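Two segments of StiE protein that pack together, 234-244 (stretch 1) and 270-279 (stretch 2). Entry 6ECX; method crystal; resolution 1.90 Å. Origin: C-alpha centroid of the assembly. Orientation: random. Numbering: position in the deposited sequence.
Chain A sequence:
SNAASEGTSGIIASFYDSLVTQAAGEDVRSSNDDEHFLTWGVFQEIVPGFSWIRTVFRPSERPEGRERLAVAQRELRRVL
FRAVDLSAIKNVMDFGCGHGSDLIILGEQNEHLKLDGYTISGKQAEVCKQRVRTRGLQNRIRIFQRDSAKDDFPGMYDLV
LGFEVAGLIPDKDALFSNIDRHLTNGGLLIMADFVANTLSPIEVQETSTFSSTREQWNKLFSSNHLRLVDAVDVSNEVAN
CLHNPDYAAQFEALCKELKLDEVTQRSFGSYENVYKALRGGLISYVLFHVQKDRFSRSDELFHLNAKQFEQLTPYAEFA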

# COMPACT_ATOMS: atom_id res chain seq x y z
N VAL A 234 -7.57 -7.91 -4.70
CA VAL A 234 -7.44 -8.84 -3.59
C VAL A 234 -8.47 -8.54 -2.49
O VAL A 234 -8.27 -8.92 -1.33
CB VAL A 234 -6.01 -8.84 -3.03
CG1 VAL A 234 -5.01 -9.32 -4.09
CG2 VAL A 234 -5.61 -7.45 -2.55
N SER A 235 -9.56 -7.86 -2.84
CA SER A 235 -10.61 -7.54 -1.87
C SER A 235 -11.07 -8.77 -1.09
O SER A 235 -11.24 -8.72 0.14
CB SER A 235 -11.82 -6.91 -2.58
OG SER A 235 -11.47 -5.72 -3.25
N ASN A 236 -11.27 -9.88 -1.80
CA ASN A 236 -11.81 -11.08 -1.16
C ASN A 236 -10.83 -11.66 -0.15
O ASN A 236 -11.24 -12.16 0.91
CB ASN A 236 -12.16 -12.13 -2.23
CG ASN A 236 -12.49 -13.49 -1.62
OD1 ASN A 236 -13.59 -13.69 -1.12
ND2 ASN A 236 -11.54 -14.41 -1.66
N GLU A 237 -9.54 -11.59 -0.46
CA GLU A 237 -8.53 -12.21 0.38
C GLU A 237 -8.14 -11.31 1.54
O GLU A 237 -7.76 -11.81 2.61
CB GLU A 237 -7.29 -12.56 -0.45
CG GLU A 237 -7.55 -13.68 -1.47
CD GLU A 237 -8.42 -13.24 -2.64
OE1 GLU A 237 -8.36 -12.05 -3.01
OE2 GLU A 237 -9.15 -14.10 -3.20
N VAL A 238 -8.18 -10.00 1.34
CA VAL A 238 -8.00 -9.07 2.45
C VAL A 238 -9.16 -9.21 3.43
O VAL A 238 -8.97 -9.27 4.65
CB VAL A 238 -7.85 -7.64 1.89
CG1 VAL A 238 -8.18 -6.62 2.95
CG2 VAL A 238 -6.43 -7.44 1.39
N ALA A 239 -10.38 -9.31 2.90
CA ALA A 239 -11.55 -9.52 3.76
C ALA A 239 -11.46 -10.87 4.48
O ALA A 239 -11.89 -10.99 5.63
CB ALA A 239 -12.84 -9.43 2.94
N ASN A 240 -10.91 -11.89 3.82
CA ASN A 240 -10.67 -13.16 4.50
C ASN A 240 -9.73 -12.99 5.69
O ASN A 240 -9.86 -13.69 6.69
CB ASN A 240 -10.07 -14.19 3.53
CG ASN A 240 -11.08 -14.73 2.55
OD1 ASN A 240 -12.30 -14.59 2.71
ND2 ASN A 240 -10.57 -15.39 1.51
N CYS A 241 -8.77 -12.07 5.58
CA CYS A 241 -7.84 -11.85 6.68
C CYS A 241 -8.57 -11.25 7.88
O CYS A 241 -8.28 -11.60 9.03
CB CYS A 241 -6.68 -10.95 6.24
SG CYS A 241 -5.47 -10.59 7.53
N LEU A 242 -9.52 -10.35 7.63
CA LEU A 242 -10.26 -9.66 8.68
C LEU A 242 -11.45 -10.45 9.19
O LEU A 242 -12.10 -10.01 10.15
CB LEU A 242 -10.73 -8.29 8.18
CG LEU A 242 -9.60 -7.39 7.69
CD1 LEU A 242 -10.14 -6.07 7.18
CD2 LEU A 242 -8.61 -7.18 8.82
N HIS A 243 -11.75 -11.60 8.58
CA HIS A 243 -12.92 -12.39 8.97
C HIS A 243 -12.82 -12.84 10.43
O HIS A 243 -11.82 -13.45 10.83
CB HIS A 243 -13.05 -13.59 8.04
CG HIS A 243 -14.35 -14.32 8.18
ND1 HIS A 243 -15.53 -13.84 7.66
CD2 HIS A 243 -14.65 -15.49 8.79
CE1 HIS A 243 -16.51 -14.68 7.95
NE2 HIS A 243 -16.00 -15.69 8.64
N ASN A 244 -13.86 -12.55 11.20
CA ASN A 244 -13.88 -12.82 12.64
C ASN A 244 -15.34 -12.94 13.06
O ASN A 244 -16.00 -11.93 13.32
CB ASN A 244 -13.17 -11.73 13.43
CG ASN A 244 -12.89 -12.12 14.89
OD1 ASN A 244 -13.71 -12.77 15.56
ND2 ASN A 244 -11.72 -11.73 15.39
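Stretch 2, residues 270-279: SYENVYKALR

Stretch 2 is helical throughout, part of a helix that extends beyond it in both directions, and it packs on the helix 235-242 of stretch 1. The two run roughly antiparallel, with 142° between their N-to-C directions (signed crossing angle -142°) and a closest axial approach of 9.1 Å. In register, Tyr275 lies beside Ala239 (CA to CA 5.6 Å) and Leu278 beside Ser235 (CA to CA 5.7 Å), so advancing along stretch 2 means moving back along stretch 1. Contact begins lightly at Tyr271, whose CA-to-CB bond runs sideways and whose ring stays clear of stretch 1 (nothing within 5 Å), with its backbone O 4.2 Å from Leu242 CD1. Glu272 and Asn273 make no contact, and Val274 barely approaches. Tyr275 (chi1 t) leaves its CA sideways, but its ring reaches stretch 1: CD1 is 4.0 Å from Leu242 CB, CE1 is 4.0 Å from Ala239 CB, and the ring edge meets the Ala239 carbonyl, CE1 to O 3.1 Å. At its tip, Tyr275 OH and His243 ND1 share a hydrogen bond of 2.7 Å; the two rings meet rim to rim, planes at 44°. Lys276 points away and Ala277 is out of reach. Leu278, one turn on from Tyr275, points toward stretch 1 and packs CB 4.2 Å from Ala239 CB and CD1 3.8 Å from Val238 CG1, while CD2 lies 3.7 Å from Ser235 OG. Arg279 (chi1 m, chi2 m) folds its guanidinium over Ala239, whose CB lies against one face, 3.5 Å from NH1. The group grips Asn240 OD1 with both NH2 (2.9 Å) and NH1 (3.1 Å), and NH1 adds a weak hydrogen bond to Asn236 O at 3.3 Å. Arg279 NE also donates to Tyr275 OH at 2.9 Å, linking the arginine to the tyrosine that holds His243.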

# COMPACT_ATOMS: atom_id res chain seq x y z
N SER A 270 -13.47 1.53 12.13
CA SER A 270 -13.30 1.85 10.72
C SER A 270 -12.87 0.63 9.92
O SER A 270 -13.13 0.56 8.71
CB SER A 270 -12.27 2.98 10.54
OG SER A 270 -12.78 4.22 10.99
N TYR A 271 -12.21 -0.33 10.57
CA TYR A 271 -11.75 -1.52 9.88
C TYR A 271 -12.89 -2.51 9.63
O TYR A 271 -12.90 -3.18 8.58
CB TYR A 271 -10.63 -2.19 10.68
CG TYR A 271 -9.37 -1.34 10.80
CD1 TYR A 271 -9.17 -0.23 9.99
CD2 TYR A 271 -8.38 -1.66 11.72
CE1 TYR A 271 -8.02 0.54 10.09
CE2 TYR A 271 -7.23 -0.89 11.83
CZ TYR A 271 -7.06 0.20 11.01
OH TYR A 271 -5.92 0.97 11.12
N GLU A 272 -13.86 -2.61 10.54
CA GLU A 272 -15.00 -3.49 10.30
C GLU A 272 -15.90 -2.95 9.19
O GLU A 272 -16.49 -3.73 8.44
CB GLU A 272 -15.79 -3.73 11.59
CG GLU A 272 -16.68 -2.57 12.02
CD GLU A 272 -17.33 -2.79 13.38
OE1 GLU A 272 -17.45 -3.95 13.82
OE2 GLU A 272 -17.72 -1.78 14.01
N ASN A 273 -16.02 -1.62 9.07
CA ASN A 273 -16.77 -1.05 7.96
C ASN A 273 -16.09 -1.32 6.63
O ASN A 273 -16.75 -1.41 5.59
CB ASN A 273 -16.97 0.45 8.17
CG ASN A 273 -17.76 0.77 9.41
OD1 ASN A 273 -18.67 0.02 9.78
ND2 ASN A 273 -17.41 1.87 10.07
N VAL A 274 -14.76 -1.44 6.64
CA VAL A 274 -14.05 -1.82 5.43
C VAL A 274 -14.35 -3.28 5.09
O VAL A 274 -14.46 -3.64 3.91
CB VAL A 274 -12.55 -1.54 5.60
CG1 VAL A 274 -11.73 -2.22 4.50
CG2 VAL A 274 -12.29 -0.04 5.57
N TYR A 275 -14.52 -4.13 6.11
CA TYR A 275 -14.86 -5.53 5.85
C TYR A 275 -16.17 -5.65 5.08
O TYR A 275 -16.24 -6.32 4.05
CB TYR A 275 -14.95 -6.32 7.16
CG TYR A 275 -15.37 -7.77 6.95
CD1 TYR A 275 -14.42 -8.74 6.63
CD2 TYR A 275 -16.71 -8.15 7.01
CE1 TYR A 275 -14.79 -10.06 6.41
CE2 TYR A 275 -17.09 -9.46 6.78
CZ TYR A 275 -16.13 -10.41 6.49
OH TYR A 275 -16.50 -11.71 6.27
N LYS A 276 -17.23 -5.02 5.59
CA LYS A 276 -18.52 -5.02 4.90
C LYS A 276 -18.39 -4.45 3.49
O LYS A 276 -18.87 -5.04 2.51
CB LYS A 276 -19.54 -4.22 5.71
CG LYS A 276 -20.98 -4.49 5.31
CD LYS A 276 -21.94 -3.99 6.39
CE LYS A 276 -23.21 -4.82 6.41
NZ LYS A 276 -24.15 -4.41 7.50
N ALA A 277 -17.72 -3.30 3.37
CA ALA A 277 -17.60 -2.66 2.07
C ALA A 277 -16.87 -3.57 1.08
O ALA A 277 -17.23 -3.63 -0.10
CB ALA A 277 -16.88 -1.32 2.23
N LEU A 278 -15.86 -4.30 1.55
CA LEU A 278 -15.13 -5.21 0.68
C LEU A 278 -15.99 -6.41 0.29
O LEU A 278 -16.05 -6.77 -0.89
CB LEU A 278 -13.84 -5.66 1.37
CG LEU A 278 -12.72 -4.62 1.47
CD1 LEU A 278 -11.61 -5.12 2.39
CD2 LEU A 278 -12.15 -4.30 0.09
N ARG A 279 -16.66 -7.03 1.27
CA ARG A 279 -17.56 -8.14 0.98
C ARG A 279 -18.67 -7.71 0.04
O ARG A 279 -19.04 -8.45 -0.88
CB ARG A 279 -18.16 -8.71 2.27
CG ARG A 279 -17.23 -9.53 3.14
CD ARG A 279 -16.70 -10.79 2.45
NE ARG A 279 -16.02 -11.65 3.41
CZ ARG A 279 -14.94 -12.39 3.15
NH1 ARG A 279 -14.39 -12.39 1.94
NH2 ARG A 279 -14.40 -13.12 4.13